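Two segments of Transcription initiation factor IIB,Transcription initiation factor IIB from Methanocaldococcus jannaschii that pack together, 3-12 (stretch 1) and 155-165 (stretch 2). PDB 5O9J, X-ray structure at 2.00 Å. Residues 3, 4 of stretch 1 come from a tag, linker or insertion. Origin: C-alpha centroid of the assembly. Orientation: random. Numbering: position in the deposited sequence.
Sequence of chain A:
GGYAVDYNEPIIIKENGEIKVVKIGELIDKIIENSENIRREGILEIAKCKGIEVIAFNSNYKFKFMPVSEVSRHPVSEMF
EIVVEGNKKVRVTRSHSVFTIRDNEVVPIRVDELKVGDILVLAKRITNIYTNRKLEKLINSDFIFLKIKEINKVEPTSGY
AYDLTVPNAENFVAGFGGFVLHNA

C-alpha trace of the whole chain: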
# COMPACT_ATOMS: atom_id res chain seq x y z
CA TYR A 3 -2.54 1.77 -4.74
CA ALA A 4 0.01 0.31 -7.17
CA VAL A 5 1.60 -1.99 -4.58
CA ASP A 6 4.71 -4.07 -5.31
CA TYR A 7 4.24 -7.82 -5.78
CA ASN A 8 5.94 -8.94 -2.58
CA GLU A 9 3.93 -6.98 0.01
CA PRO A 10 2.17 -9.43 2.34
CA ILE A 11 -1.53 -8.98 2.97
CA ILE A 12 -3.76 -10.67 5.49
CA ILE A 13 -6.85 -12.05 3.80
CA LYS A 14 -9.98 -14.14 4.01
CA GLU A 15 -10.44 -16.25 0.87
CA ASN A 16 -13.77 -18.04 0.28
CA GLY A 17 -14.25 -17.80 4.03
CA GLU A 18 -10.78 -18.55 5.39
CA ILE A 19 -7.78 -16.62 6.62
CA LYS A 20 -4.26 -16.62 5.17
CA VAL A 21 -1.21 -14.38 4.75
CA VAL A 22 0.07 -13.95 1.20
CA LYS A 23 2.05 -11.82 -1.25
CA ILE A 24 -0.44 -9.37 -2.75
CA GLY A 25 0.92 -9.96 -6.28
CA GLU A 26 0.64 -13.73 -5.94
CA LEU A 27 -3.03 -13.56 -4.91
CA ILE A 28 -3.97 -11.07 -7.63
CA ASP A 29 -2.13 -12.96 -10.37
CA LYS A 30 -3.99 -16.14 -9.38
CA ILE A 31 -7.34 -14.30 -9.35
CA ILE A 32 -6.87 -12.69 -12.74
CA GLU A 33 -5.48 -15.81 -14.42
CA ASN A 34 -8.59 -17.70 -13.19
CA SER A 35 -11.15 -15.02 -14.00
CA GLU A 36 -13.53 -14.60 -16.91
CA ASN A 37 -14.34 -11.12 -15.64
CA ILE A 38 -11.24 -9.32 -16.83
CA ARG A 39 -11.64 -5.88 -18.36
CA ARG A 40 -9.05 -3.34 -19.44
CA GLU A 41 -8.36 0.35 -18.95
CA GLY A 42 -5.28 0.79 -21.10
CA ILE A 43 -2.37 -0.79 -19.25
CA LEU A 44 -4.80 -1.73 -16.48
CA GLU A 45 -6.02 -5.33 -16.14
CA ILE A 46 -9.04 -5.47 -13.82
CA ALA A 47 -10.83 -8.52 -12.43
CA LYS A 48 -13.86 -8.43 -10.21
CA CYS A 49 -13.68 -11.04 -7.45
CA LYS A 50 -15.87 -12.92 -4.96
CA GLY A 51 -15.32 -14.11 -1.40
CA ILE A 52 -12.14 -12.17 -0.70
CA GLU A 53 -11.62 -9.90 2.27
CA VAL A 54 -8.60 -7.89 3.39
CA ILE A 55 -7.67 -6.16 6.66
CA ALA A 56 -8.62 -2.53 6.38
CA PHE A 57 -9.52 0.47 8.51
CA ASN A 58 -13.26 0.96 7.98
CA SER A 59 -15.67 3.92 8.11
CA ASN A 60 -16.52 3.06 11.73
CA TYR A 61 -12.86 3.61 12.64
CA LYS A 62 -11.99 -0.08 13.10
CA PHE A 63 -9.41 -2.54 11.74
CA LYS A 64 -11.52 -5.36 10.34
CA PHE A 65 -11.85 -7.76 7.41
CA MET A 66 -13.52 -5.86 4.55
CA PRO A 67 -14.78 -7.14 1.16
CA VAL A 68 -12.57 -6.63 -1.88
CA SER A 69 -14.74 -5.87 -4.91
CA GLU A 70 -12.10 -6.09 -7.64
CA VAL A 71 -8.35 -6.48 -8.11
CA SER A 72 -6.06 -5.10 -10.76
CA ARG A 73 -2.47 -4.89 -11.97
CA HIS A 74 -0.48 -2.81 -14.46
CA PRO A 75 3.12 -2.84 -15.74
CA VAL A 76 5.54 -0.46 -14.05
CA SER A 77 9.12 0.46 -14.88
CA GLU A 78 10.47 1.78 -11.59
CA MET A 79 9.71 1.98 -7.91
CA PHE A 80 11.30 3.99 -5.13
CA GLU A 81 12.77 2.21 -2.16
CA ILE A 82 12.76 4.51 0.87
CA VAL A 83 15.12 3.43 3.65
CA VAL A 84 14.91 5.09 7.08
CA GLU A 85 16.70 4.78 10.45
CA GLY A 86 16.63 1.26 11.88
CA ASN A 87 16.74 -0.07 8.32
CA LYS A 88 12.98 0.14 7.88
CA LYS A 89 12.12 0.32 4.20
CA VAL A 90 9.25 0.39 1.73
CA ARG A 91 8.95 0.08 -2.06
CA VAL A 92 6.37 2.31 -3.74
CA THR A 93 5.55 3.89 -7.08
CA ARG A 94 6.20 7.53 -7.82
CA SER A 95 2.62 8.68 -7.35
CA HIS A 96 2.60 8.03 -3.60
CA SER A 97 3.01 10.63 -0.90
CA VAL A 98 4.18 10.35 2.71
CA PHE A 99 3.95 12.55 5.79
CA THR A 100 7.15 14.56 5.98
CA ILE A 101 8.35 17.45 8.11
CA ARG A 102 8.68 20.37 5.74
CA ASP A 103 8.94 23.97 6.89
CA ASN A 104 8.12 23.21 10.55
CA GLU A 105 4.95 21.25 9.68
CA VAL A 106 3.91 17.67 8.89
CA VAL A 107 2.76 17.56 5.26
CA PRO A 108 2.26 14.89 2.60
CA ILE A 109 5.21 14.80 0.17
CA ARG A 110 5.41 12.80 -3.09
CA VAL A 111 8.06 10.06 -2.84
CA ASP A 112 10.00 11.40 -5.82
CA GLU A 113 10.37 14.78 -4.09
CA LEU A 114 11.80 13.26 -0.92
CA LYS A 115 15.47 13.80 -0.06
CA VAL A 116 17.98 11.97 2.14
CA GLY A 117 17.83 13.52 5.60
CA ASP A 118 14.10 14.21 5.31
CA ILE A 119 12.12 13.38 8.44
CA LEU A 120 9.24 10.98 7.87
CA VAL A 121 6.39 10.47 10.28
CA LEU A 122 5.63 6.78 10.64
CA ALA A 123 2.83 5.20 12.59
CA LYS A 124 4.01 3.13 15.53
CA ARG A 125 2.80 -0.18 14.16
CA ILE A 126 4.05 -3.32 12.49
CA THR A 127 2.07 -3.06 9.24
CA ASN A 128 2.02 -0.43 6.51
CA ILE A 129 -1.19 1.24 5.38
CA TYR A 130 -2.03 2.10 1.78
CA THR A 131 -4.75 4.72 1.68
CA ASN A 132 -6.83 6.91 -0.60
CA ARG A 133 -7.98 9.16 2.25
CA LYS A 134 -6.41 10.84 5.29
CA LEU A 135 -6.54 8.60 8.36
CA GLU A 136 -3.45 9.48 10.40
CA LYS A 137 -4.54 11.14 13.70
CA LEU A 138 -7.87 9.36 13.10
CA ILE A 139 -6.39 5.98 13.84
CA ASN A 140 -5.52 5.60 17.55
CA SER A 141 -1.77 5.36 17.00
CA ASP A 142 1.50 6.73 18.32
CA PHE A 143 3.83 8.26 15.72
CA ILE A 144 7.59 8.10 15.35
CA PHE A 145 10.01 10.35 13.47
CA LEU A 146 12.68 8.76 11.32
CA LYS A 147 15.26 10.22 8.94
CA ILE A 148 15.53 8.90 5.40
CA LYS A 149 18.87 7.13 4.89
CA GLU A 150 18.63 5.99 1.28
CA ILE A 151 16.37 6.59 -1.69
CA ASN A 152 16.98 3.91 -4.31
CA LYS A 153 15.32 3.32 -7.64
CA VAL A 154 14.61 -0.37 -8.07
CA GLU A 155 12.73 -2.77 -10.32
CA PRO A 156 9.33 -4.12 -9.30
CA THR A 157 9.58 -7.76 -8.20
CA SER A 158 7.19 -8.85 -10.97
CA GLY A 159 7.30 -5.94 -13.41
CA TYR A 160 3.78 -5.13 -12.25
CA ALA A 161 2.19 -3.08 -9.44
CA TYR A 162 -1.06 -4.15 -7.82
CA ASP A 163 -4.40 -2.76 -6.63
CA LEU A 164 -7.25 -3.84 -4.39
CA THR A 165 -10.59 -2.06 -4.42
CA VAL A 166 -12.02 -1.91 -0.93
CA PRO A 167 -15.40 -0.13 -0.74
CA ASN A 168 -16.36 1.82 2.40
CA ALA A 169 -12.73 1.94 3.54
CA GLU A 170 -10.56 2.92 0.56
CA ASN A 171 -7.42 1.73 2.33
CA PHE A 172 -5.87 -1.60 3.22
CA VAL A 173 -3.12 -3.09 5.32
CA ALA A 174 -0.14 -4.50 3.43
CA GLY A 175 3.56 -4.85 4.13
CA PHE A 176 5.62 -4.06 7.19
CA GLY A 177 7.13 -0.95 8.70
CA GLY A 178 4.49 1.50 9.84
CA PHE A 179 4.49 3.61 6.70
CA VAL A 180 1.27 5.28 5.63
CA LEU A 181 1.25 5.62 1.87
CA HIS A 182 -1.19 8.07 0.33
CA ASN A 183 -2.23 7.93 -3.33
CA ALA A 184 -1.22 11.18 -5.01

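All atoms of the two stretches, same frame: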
# COMPACT_ATOMS: atom_id res chain seq x y z
N TYR A 3 -3.40 2.09 -5.88
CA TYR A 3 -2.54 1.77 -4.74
C TYR A 3 -1.19 1.30 -5.24
O TYR A 3 -0.19 1.44 -4.54
CB TYR A 3 -3.18 0.71 -3.85
CG TYR A 3 -4.50 1.14 -3.24
CD1 TYR A 3 -4.54 1.79 -2.02
CD2 TYR A 3 -5.70 0.90 -3.91
CE1 TYR A 3 -5.74 2.19 -1.47
CE2 TYR A 3 -6.91 1.29 -3.36
CZ TYR A 3 -6.92 1.93 -2.14
OH TYR A 3 -8.13 2.32 -1.61
N ALA A 4 -1.20 0.73 -6.45
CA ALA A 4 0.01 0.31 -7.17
C ALA A 4 1.08 -0.25 -6.23
O ALA A 4 2.17 0.30 -6.12
CB ALA A 4 0.57 1.46 -7.98
N VAL A 5 0.73 -1.34 -5.56
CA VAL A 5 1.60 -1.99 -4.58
C VAL A 5 2.52 -3.00 -5.26
O VAL A 5 2.11 -3.70 -6.19
CB VAL A 5 0.76 -2.71 -3.50
CG1 VAL A 5 1.64 -3.17 -2.38
CG2 VAL A 5 -0.33 -1.78 -2.96
N ASP A 6 3.77 -3.08 -4.80
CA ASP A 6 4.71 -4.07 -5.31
C ASP A 6 4.28 -5.48 -4.96
O ASP A 6 3.69 -5.73 -3.90
CB ASP A 6 6.13 -3.81 -4.77
CG ASP A 6 7.16 -4.79 -5.34
OD1 ASP A 6 7.52 -4.67 -6.53
OD2 ASP A 6 7.61 -5.68 -4.59
N TYR A 7 4.60 -6.40 -5.86
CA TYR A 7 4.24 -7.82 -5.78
C TYR A 7 4.42 -8.45 -4.40
O TYR A 7 3.56 -9.19 -3.94
CB TYR A 7 5.08 -8.61 -6.79
CG TYR A 7 4.70 -10.07 -6.95
CD1 TYR A 7 5.21 -11.05 -6.09
CD2 TYR A 7 3.87 -10.48 -7.99
CE1 TYR A 7 4.88 -12.39 -6.25
CE2 TYR A 7 3.53 -11.81 -8.16
CZ TYR A 7 4.04 -12.75 -7.29
OH TYR A 7 3.69 -14.07 -7.47
N ASN A 8 5.55 -8.18 -3.77
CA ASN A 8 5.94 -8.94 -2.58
C ASN A 8 5.21 -8.58 -1.29
O ASN A 8 5.26 -9.35 -0.34
CB ASN A 8 7.45 -8.83 -2.34
CG ASN A 8 8.25 -9.88 -3.10
OD1 ASN A 8 7.69 -10.83 -3.65
ND2 ASN A 8 9.57 -9.72 -3.12
N GLU A 9 4.53 -7.43 -1.25
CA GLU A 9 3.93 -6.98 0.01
C GLU A 9 2.88 -7.95 0.54
O GLU A 9 1.87 -8.19 -0.11
CB GLU A 9 3.31 -5.59 -0.14
CG GLU A 9 4.25 -4.54 -0.65
CD GLU A 9 5.54 -4.48 0.12
OE1 GLU A 9 5.49 -4.37 1.37
OE2 GLU A 9 6.62 -4.56 -0.52
N PRO A 10 3.13 -8.51 1.72
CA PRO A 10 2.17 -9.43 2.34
C PRO A 10 0.88 -8.74 2.73
O PRO A 10 0.90 -7.60 3.21
CB PRO A 10 2.92 -9.93 3.58
CG PRO A 10 3.95 -8.93 3.83
CD PRO A 10 4.36 -8.39 2.52
N ILE A 11 -0.24 -9.42 2.50
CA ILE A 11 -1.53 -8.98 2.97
C ILE A 11 -2.18 -10.10 3.75
O ILE A 11 -1.92 -11.28 3.50
CB ILE A 11 -2.51 -8.59 1.84
CG1 ILE A 11 -2.48 -9.63 0.73
CG2 ILE A 11 -2.19 -7.24 1.30
CD1 ILE A 11 -3.35 -9.26 -0.45
N ILE A 12 -3.05 -9.72 4.67
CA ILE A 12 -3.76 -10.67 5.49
C ILE A 12 -5.16 -10.75 4.93
O ILE A 12 -5.86 -9.75 4.87
CB ILE A 12 -3.77 -10.23 6.99
CG1 ILE A 12 -2.34 -10.20 7.54
CG2 ILE A 12 -4.63 -11.16 7.81
CD1 ILE A 12 -2.16 -9.30 8.77
N GLU A 155 13.70 -2.13 -9.44
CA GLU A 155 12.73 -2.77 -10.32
C GLU A 155 11.67 -3.45 -9.49
O GLU A 155 11.98 -4.02 -8.44
CB GLU A 155 13.40 -3.79 -11.24
CG GLU A 155 14.57 -4.57 -10.61
CD GLU A 155 15.87 -3.78 -10.45
OE1 GLU A 155 16.27 -3.13 -11.43
OE2 GLU A 155 16.45 -3.88 -9.35
N PRO A 156 10.41 -3.38 -9.95
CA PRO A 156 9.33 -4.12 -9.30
C PRO A 156 9.63 -5.60 -9.33
O PRO A 156 10.20 -6.07 -10.32
CB PRO A 156 8.10 -3.78 -10.15
CG PRO A 156 8.45 -2.51 -10.85
CD PRO A 156 9.92 -2.59 -11.10
N THR A 157 9.28 -6.33 -8.28
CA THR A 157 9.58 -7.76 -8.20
C THR A 157 9.03 -8.51 -9.42
O THR A 157 9.70 -9.39 -9.96
CB THR A 157 8.99 -8.38 -6.93
OG1 THR A 157 9.43 -7.64 -5.79
CG2 THR A 157 9.43 -9.83 -6.80
N SER A 158 7.84 -8.14 -9.87
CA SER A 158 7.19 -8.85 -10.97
C SER A 158 7.21 -8.09 -12.30
O SER A 158 7.05 -8.69 -13.36
CB SER A 158 5.73 -9.15 -10.62
OG SER A 158 4.94 -7.98 -10.67
N GLY A 159 7.41 -6.78 -12.23
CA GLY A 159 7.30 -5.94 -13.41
C GLY A 159 5.90 -5.35 -13.46
O GLY A 159 5.52 -4.67 -14.41
N TYR A 160 5.14 -5.62 -12.40
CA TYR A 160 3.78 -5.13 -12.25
C TYR A 160 3.58 -4.53 -10.85
O TYR A 160 4.29 -4.89 -9.91
CB TYR A 160 2.77 -6.26 -12.50
CG TYR A 160 2.55 -6.62 -13.97
CD1 TYR A 160 3.57 -7.20 -14.73
CD2 TYR A 160 1.32 -6.41 -14.58
CE1 TYR A 160 3.36 -7.55 -16.08
CE2 TYR A 160 1.10 -6.76 -15.91
CZ TYR A 160 2.12 -7.32 -16.65
OH TYR A 160 1.89 -7.65 -17.98
N ALA A 161 2.64 -3.60 -10.73
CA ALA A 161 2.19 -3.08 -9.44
C ALA A 161 0.72 -3.44 -9.29
O ALA A 161 0.03 -3.62 -10.29
CB ALA A 161 2.40 -1.60 -9.35
N TYR A 162 0.24 -3.53 -8.06
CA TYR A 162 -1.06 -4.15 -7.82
C TYR A 162 -2.03 -3.30 -7.00
O TYR A 162 -1.63 -2.46 -6.19
CB TYR A 162 -0.84 -5.51 -7.14
CG TYR A 162 0.02 -6.44 -7.96
CD1 TYR A 162 1.40 -6.37 -7.89
CD2 TYR A 162 -0.55 -7.36 -8.84
CE1 TYR A 162 2.20 -7.20 -8.66
CE2 TYR A 162 0.24 -8.20 -9.61
CZ TYR A 162 1.62 -8.11 -9.51
OH TYR A 162 2.43 -8.93 -10.26
N ASP A 163 -3.32 -3.55 -7.23
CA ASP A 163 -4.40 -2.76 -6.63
C ASP A 163 -5.52 -3.64 -6.07
O ASP A 163 -5.94 -4.62 -6.70
CB ASP A 163 -5.00 -1.82 -7.67
CG ASP A 163 -4.40 -0.42 -7.63
OD1 ASP A 163 -4.81 0.37 -6.76
OD2 ASP A 163 -3.50 -0.13 -8.46
N LEU A 164 -6.01 -3.29 -4.89
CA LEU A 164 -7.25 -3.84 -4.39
C LEU A 164 -8.27 -2.71 -4.38
O LEU A 164 -7.90 -1.56 -4.18
CB LEU A 164 -7.09 -4.44 -2.99
CG LEU A 164 -6.05 -5.54 -2.78
CD1 LEU A 164 -5.91 -5.90 -1.30
CD2 LEU A 164 -6.40 -6.79 -3.57
N THR A 165 -9.53 -3.03 -4.62
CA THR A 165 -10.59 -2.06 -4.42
C THR A 165 -11.38 -2.48 -3.20
O THR A 165 -12.03 -3.53 -3.19
CB THR A 165 -11.52 -1.91 -5.64
OG1 THR A 165 -10.76 -1.45 -6.76
CG2 THR A 165 -12.62 -0.90 -5.35
O HOH W 1 6.02 -6.05 -8.37

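Carboxylates at the ends of a short strand pairing can extend its hydrogen bonding beyond the ladder, and the contact between residues 3-12 and 155-165 of this chain is a compact example. At one end, Asp-163 receives two successive backbone amides. Asp-163 OD1 accepts a hydrogen bond from N of Tyr-3 at 2.4 Å, a very short distance, while Asp-163 OD2 accepts one from N of Ala-4 at 3.2 Å. Both donors belong to the expression tag, so this clasp is a feature of the crystallized construct.

At the other end the roles are reversed, and the carboxylate comes from the first stretch. Asp-6 OD1 accepts from the backbone N of Thr-157 at 3.0 Å, and Asp-6 OD2 accepts from the hydroxyl OG1 of the same residue at 2.9 Å, so one side chain grips both donors of a single threonine. Asp-6 also opens a type I turn that runs to Glu-9; a weak bond from N of Asn-8 to Asp-6 OD2, 3.3 Å long, ties the carboxylate to that turn.

Between these clasps lies the antiparallel pair Val-5 and Tyr-162. Val-5 N donates to Tyr-162 O at 2.7 Å in a nearly straight bond, and Tyr-162 N returns one to Val-5 O at 2.7 Å, more bent at 138°. Val-5 O also lies 3.3 Å from CA of Ala-161, a CA-H...O contact that supplements the amide bond.

Beyond this pair, water 1 bridges the two stretches, through three backbone atoms and the Asp-6 carboxylate. The O atom of water 1 lies 2.7 Å from Asp-6 OD1 and 2.6 Å from Tyr-160 O, donating to both, and accepts from Tyr-7 N (2.9 Å) and Ser-158 N (3.2 Å). Two donors and two acceptors thus meet at one molecule where Tyr-7 N and Tyr-160 O, 4.3 Å apart, are too distant to bond directly.

Packing completes the contact, which buries 645 Å² in all. The rings of Tyr-7 and Tyr-162 meet obliquely, their planes at 69°, with Tyr-7 CD2 3.6 Å from Tyr-162 CZ. Tyr-162 OH sits at the edge of the Tyr-7 ring and shares a 2.7 Å hydrogen bond with Ser-158 OG. Elsewhere, the CB atoms of Ala-4 and Ala-161 touch at 3.8 Å, and Ile-11 CD1 reaches Leu-164 CD1 at 4.3 Å. The cost appears at Leu-164 O: the contact buries it without a polar partner, with Tyr-3 CE2 lying 3.1 Å away.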